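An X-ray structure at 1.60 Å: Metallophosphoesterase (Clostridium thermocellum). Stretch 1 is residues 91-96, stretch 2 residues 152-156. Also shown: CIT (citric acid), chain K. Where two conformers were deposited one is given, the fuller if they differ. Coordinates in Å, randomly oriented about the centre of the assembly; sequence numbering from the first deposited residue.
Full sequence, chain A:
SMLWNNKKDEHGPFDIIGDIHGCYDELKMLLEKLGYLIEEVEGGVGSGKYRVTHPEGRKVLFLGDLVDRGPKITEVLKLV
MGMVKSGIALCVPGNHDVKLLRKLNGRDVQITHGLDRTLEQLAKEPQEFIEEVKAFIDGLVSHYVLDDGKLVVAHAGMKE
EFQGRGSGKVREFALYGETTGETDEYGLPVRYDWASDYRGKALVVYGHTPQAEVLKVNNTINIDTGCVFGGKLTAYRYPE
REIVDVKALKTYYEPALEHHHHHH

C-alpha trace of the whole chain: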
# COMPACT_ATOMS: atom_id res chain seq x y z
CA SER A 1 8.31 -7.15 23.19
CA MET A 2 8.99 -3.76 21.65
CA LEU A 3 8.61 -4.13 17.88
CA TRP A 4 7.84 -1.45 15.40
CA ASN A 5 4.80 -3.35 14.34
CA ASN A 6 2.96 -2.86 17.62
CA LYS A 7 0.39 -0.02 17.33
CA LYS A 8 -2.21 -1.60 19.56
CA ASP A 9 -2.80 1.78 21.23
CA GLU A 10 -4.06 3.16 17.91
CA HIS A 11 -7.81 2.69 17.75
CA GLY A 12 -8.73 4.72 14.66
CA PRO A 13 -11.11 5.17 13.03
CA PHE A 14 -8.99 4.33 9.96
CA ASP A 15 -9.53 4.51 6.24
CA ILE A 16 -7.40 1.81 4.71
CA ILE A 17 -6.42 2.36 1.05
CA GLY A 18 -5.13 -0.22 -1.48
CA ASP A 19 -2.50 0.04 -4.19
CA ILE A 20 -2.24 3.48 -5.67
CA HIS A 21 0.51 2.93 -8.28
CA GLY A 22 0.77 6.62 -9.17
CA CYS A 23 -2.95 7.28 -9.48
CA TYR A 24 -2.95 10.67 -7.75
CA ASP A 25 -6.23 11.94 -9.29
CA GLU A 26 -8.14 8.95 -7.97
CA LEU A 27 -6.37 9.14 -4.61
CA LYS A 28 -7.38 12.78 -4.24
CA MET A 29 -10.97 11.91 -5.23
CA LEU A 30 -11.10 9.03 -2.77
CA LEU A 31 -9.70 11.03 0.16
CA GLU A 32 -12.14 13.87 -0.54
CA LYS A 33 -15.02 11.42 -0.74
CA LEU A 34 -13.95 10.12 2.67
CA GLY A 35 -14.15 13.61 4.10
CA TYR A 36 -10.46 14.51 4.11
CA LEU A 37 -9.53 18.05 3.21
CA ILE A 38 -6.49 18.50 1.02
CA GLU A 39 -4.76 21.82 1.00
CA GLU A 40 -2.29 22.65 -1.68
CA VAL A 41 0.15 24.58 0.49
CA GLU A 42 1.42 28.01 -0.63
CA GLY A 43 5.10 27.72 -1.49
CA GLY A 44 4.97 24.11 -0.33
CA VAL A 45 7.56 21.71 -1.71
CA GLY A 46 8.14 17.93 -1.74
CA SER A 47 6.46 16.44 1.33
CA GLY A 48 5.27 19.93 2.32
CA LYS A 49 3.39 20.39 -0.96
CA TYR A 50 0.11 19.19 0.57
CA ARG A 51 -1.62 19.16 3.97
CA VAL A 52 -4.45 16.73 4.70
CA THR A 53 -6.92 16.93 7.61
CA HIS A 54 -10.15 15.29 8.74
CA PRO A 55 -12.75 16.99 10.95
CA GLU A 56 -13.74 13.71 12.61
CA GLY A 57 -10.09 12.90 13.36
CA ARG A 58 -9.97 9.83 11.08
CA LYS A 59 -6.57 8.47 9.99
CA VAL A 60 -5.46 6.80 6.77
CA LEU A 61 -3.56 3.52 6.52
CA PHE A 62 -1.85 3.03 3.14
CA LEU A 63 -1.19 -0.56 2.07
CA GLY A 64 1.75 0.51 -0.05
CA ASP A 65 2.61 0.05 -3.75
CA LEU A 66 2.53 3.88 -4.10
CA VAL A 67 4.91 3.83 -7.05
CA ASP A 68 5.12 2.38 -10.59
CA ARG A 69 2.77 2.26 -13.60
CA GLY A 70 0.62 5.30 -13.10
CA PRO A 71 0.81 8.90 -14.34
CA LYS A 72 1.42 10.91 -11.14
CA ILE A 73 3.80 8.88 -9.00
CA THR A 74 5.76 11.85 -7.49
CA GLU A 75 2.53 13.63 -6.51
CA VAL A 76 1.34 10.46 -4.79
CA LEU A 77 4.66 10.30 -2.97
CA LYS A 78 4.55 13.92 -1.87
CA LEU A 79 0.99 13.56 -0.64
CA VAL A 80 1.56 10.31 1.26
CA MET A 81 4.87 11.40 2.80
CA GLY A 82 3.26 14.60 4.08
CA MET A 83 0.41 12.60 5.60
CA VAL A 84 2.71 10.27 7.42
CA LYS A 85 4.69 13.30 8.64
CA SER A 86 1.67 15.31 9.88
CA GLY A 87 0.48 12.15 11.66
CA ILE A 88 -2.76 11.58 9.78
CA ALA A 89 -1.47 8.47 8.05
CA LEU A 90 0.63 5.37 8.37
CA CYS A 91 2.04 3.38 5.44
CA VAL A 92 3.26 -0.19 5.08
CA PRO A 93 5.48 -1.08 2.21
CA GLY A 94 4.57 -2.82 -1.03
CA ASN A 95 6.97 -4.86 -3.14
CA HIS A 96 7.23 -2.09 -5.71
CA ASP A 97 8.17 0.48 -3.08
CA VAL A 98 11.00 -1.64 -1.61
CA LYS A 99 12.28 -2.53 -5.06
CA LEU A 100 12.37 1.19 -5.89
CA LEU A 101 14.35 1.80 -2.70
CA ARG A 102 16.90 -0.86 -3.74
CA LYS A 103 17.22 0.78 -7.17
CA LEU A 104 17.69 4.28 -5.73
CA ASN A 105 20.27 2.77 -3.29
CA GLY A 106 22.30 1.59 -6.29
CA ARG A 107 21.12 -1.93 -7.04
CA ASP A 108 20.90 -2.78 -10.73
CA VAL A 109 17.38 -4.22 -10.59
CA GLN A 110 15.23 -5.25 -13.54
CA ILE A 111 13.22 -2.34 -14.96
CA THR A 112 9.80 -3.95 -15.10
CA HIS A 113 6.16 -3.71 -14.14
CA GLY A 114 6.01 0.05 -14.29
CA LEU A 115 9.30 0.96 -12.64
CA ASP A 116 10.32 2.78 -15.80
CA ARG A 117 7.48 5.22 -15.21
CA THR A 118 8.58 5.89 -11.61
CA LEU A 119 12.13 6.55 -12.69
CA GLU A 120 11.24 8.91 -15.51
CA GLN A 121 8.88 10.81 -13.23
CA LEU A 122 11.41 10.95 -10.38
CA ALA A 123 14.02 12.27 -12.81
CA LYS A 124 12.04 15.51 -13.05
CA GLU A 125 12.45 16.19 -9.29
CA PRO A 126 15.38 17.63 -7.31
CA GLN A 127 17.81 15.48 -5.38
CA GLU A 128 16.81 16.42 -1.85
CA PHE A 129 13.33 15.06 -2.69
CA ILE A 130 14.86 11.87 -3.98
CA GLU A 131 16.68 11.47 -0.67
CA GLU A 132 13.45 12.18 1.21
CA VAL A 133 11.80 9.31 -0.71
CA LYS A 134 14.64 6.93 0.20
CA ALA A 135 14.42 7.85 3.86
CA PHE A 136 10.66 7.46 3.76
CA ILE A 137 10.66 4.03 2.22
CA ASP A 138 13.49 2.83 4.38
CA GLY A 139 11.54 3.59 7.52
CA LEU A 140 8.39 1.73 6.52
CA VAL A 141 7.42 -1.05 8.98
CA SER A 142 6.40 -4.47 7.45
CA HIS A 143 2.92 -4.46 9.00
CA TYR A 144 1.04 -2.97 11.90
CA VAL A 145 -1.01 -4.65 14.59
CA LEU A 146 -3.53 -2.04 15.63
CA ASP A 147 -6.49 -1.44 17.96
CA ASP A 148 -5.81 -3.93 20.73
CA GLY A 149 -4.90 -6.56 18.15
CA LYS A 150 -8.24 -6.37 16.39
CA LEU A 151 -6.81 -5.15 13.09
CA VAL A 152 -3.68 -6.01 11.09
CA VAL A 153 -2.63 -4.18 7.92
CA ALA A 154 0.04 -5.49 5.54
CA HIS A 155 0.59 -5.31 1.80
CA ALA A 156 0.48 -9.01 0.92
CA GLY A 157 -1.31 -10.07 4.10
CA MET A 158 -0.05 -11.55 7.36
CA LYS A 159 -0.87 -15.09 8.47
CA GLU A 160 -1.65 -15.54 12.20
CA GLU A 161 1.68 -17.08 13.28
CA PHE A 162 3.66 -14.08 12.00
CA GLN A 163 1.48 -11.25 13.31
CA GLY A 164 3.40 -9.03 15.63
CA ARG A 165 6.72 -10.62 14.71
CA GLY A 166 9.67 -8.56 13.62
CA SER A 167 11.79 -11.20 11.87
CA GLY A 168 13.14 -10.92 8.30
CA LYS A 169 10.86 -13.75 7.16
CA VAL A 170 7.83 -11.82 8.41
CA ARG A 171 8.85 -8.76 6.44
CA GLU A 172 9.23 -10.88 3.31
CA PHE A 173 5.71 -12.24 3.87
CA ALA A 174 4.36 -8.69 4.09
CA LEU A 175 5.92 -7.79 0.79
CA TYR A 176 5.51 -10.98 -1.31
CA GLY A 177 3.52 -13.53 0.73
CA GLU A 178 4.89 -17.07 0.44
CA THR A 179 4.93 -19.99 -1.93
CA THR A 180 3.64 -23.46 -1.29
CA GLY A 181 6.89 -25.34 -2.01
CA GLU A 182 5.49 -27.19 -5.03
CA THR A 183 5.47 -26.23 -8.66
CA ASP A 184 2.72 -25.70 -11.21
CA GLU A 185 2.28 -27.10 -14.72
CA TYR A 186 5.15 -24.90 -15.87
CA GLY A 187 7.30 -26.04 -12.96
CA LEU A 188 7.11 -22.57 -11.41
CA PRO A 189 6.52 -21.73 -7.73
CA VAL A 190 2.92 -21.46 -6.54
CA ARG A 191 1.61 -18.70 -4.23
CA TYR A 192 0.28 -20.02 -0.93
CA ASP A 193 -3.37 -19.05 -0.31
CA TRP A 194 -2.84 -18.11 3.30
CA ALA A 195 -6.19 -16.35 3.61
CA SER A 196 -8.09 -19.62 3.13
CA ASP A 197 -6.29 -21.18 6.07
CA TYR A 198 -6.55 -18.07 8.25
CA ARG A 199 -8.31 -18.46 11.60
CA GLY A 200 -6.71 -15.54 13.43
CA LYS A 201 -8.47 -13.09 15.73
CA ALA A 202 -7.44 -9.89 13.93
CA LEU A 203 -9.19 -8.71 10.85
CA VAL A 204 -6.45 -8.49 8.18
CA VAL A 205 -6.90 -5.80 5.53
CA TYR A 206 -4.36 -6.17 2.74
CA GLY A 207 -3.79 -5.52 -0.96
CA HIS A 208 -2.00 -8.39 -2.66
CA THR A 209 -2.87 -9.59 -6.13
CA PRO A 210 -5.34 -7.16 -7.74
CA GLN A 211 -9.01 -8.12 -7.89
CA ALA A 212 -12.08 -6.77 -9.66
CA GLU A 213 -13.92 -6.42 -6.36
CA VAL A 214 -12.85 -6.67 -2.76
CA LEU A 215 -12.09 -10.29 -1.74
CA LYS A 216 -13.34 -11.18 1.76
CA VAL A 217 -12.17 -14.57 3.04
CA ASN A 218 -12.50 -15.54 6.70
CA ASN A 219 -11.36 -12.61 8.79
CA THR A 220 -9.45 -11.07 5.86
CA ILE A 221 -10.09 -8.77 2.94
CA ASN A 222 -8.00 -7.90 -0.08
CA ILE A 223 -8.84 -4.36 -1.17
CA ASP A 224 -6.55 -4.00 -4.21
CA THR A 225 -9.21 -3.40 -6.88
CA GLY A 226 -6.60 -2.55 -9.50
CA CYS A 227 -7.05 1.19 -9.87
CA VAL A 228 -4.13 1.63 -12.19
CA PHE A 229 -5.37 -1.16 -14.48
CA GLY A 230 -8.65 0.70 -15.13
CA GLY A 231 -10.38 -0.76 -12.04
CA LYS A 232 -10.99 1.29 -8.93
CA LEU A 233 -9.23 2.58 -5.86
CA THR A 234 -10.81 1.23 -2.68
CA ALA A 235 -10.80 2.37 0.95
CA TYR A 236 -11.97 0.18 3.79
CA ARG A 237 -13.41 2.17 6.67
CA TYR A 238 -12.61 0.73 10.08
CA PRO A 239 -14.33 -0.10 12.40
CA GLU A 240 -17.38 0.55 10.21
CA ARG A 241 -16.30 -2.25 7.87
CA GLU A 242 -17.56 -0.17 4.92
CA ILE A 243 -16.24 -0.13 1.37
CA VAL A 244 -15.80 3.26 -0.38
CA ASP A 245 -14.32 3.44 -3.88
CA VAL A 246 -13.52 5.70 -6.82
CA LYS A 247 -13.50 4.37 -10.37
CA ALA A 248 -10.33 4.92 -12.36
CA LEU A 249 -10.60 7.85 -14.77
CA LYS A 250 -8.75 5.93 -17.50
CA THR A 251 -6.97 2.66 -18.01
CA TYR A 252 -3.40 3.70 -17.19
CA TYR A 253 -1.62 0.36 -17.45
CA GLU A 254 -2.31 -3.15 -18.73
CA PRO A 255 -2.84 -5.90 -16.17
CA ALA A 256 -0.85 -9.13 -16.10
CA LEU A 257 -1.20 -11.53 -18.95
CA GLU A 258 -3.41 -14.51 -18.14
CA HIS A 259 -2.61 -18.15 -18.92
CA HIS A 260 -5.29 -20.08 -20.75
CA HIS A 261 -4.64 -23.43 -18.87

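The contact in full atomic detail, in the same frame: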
# COMPACT_ATOMS: atom_id res chain seq x y z
N CYS A 91 1.86 4.09 6.71
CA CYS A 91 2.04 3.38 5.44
C CYS A 91 2.86 2.13 5.70
O CYS A 91 3.85 2.14 6.50
CB CYS A 91 2.79 4.30 4.47
SG CYS A 91 2.89 3.69 2.74
N VAL A 92 2.46 1.04 5.06
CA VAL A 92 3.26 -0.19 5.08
C VAL A 92 3.75 -0.34 3.66
O VAL A 92 3.21 0.21 2.69
CB VAL A 92 2.46 -1.43 5.58
CG1 VAL A 92 2.03 -1.20 7.02
CG2 VAL A 92 1.22 -1.70 4.71
N PRO A 93 4.85 -1.04 3.51
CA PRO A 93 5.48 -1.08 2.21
C PRO A 93 4.92 -2.16 1.29
O PRO A 93 4.61 -3.25 1.71
CB PRO A 93 6.95 -1.40 2.57
CG PRO A 93 6.82 -2.33 3.74
CD PRO A 93 5.67 -1.67 4.56
N GLY A 94 4.84 -1.82 -0.01
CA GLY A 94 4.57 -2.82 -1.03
C GLY A 94 5.88 -3.26 -1.68
O GLY A 94 6.93 -2.59 -1.53
N ASN A 95 5.81 -4.35 -2.45
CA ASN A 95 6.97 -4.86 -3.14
C ASN A 95 7.58 -3.82 -4.09
O ASN A 95 8.82 -3.74 -4.26
CB ASN A 95 6.61 -6.20 -3.86
CG ASN A 95 5.29 -6.14 -4.72
OD1 ASN A 95 4.21 -5.55 -4.37
ND2 ASN A 95 5.38 -6.81 -5.86
N HIS A 96 6.72 -3.06 -4.76
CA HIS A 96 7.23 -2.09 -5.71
C HIS A 96 7.98 -0.99 -4.99
O HIS A 96 8.96 -0.46 -5.56
CB HIS A 96 6.05 -1.48 -6.53
CG HIS A 96 5.45 -2.44 -7.51
ND1 HIS A 96 5.66 -2.34 -8.87
CD2 HIS A 96 4.66 -3.53 -7.33
CE1 HIS A 96 5.04 -3.33 -9.48
NE2 HIS A 96 4.43 -4.08 -8.57
N VAL A 152 -5.07 -5.94 11.62
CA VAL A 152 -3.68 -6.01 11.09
C VAL A 152 -3.73 -5.46 9.67
O VAL A 152 -4.61 -5.84 8.90
CB VAL A 152 -3.20 -7.45 11.10
CG1 VAL A 152 -1.86 -7.60 10.35
CG2 VAL A 152 -3.00 -7.96 12.59
N VAL A 153 -2.76 -4.63 9.31
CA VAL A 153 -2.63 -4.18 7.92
C VAL A 153 -1.25 -4.58 7.44
O VAL A 153 -0.25 -4.46 8.16
CB VAL A 153 -2.86 -2.66 7.70
CG1 VAL A 153 -4.37 -2.29 7.94
CG2 VAL A 153 -1.92 -1.77 8.54
N ALA A 154 -1.20 -5.05 6.19
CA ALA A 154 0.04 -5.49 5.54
C ALA A 154 -0.21 -5.50 4.06
O ALA A 154 -1.38 -5.64 3.64
CB ALA A 154 0.44 -6.91 5.99
N HIS A 155 0.84 -5.34 3.26
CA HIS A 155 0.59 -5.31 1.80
C HIS A 155 0.09 -6.65 1.27
O HIS A 155 -1.00 -6.71 0.67
CB HIS A 155 1.85 -4.89 1.06
CG HIS A 155 1.68 -4.87 -0.40
ND1 HIS A 155 0.93 -3.90 -1.04
CD2 HIS A 155 2.10 -5.72 -1.36
CE1 HIS A 155 0.91 -4.15 -2.34
NE2 HIS A 155 1.62 -5.25 -2.56
N ALA A 156 0.87 -7.71 1.45
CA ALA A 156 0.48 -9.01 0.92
C ALA A 156 -0.34 -9.83 1.88
O ALA A 156 -0.71 -10.96 1.57
CB ALA A 156 1.73 -9.81 0.43
C1 CIT K . 0.97 -6.77 -5.64
O1 CIT K . 0.33 -5.65 -5.68
O2 CIT K . 1.47 -7.06 -4.51
C2 CIT K . 1.12 -7.66 -6.85
C3 CIT K . 1.91 -6.96 -7.96
O7 CIT K . 3.13 -6.51 -7.29
C4 CIT K . 2.12 -8.21 -8.83
C5 CIT K . 3.02 -7.42 -9.75
O3 CIT K . 3.51 -6.31 -10.04
O4 CIT K . 3.44 -8.23 -10.62
C6 CIT K . 1.14 -5.74 -8.49
O5 CIT K . 1.59 -4.61 -8.16
O6 CIT K . 0.08 -6.01 -9.15
O HOH W 1 3.41 -4.45 3.93

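The alpha carbon of a glycine sits over the face of a histidine ring: Gly 94 CA is 3.7 Å from the centroid of the His 155 ring, 15° off the ring normal, a CH-pi contact that takes the place of side-chain packing. The fit depends on a bare alpha carbon, because a CB built on Gly 94 would lie about 3.3 Å from His 155 CE1, a tight approach. Gly 94 is also the N-cap residue of the helix that starts at Asn 95.

The two backbones run in nearly the same direction, their touching parts 18° apart, with Val 92 CA 6.2 Å from Ala 154 CA and Gly 94 CA 5.5 Å from His 155 CA. No clear direct hydrogen bond joins the stretches. Instead, one water bridges the main chains: it donates to Pro 93 O at 2.8 Å and accepts from His 155 N at 2.8 Å, satisfying both polar groups across the gap. Pro 93 O also lies 3.3 Å from His 155 CB.

Around Val 92 the side-chain packing is apolar. Val 92 points toward the other stretch; its CG1 lies 4.3 Å from Val 153 CG2, and its CG2 lies 4.1 Å from Ala 154 CA and 3.9 Å from His 155 N. Ala 154 turns its methyl away, leaving its backbone to meet the valine.

After the glycine, a citrate, probably from the crystallisation liquor, links the two stretches. His 155 (chi1 t) donates from NE2 to CIT O2 at 2.7 Å, near the ring plane, while its ND1 is hydrogen-bonded elsewhere in the structure. His 96 does not touch stretch 2, yet its NE2 donates to CIT O3 at 2.8 Å, so the same ligand holds a histidine from each stretch.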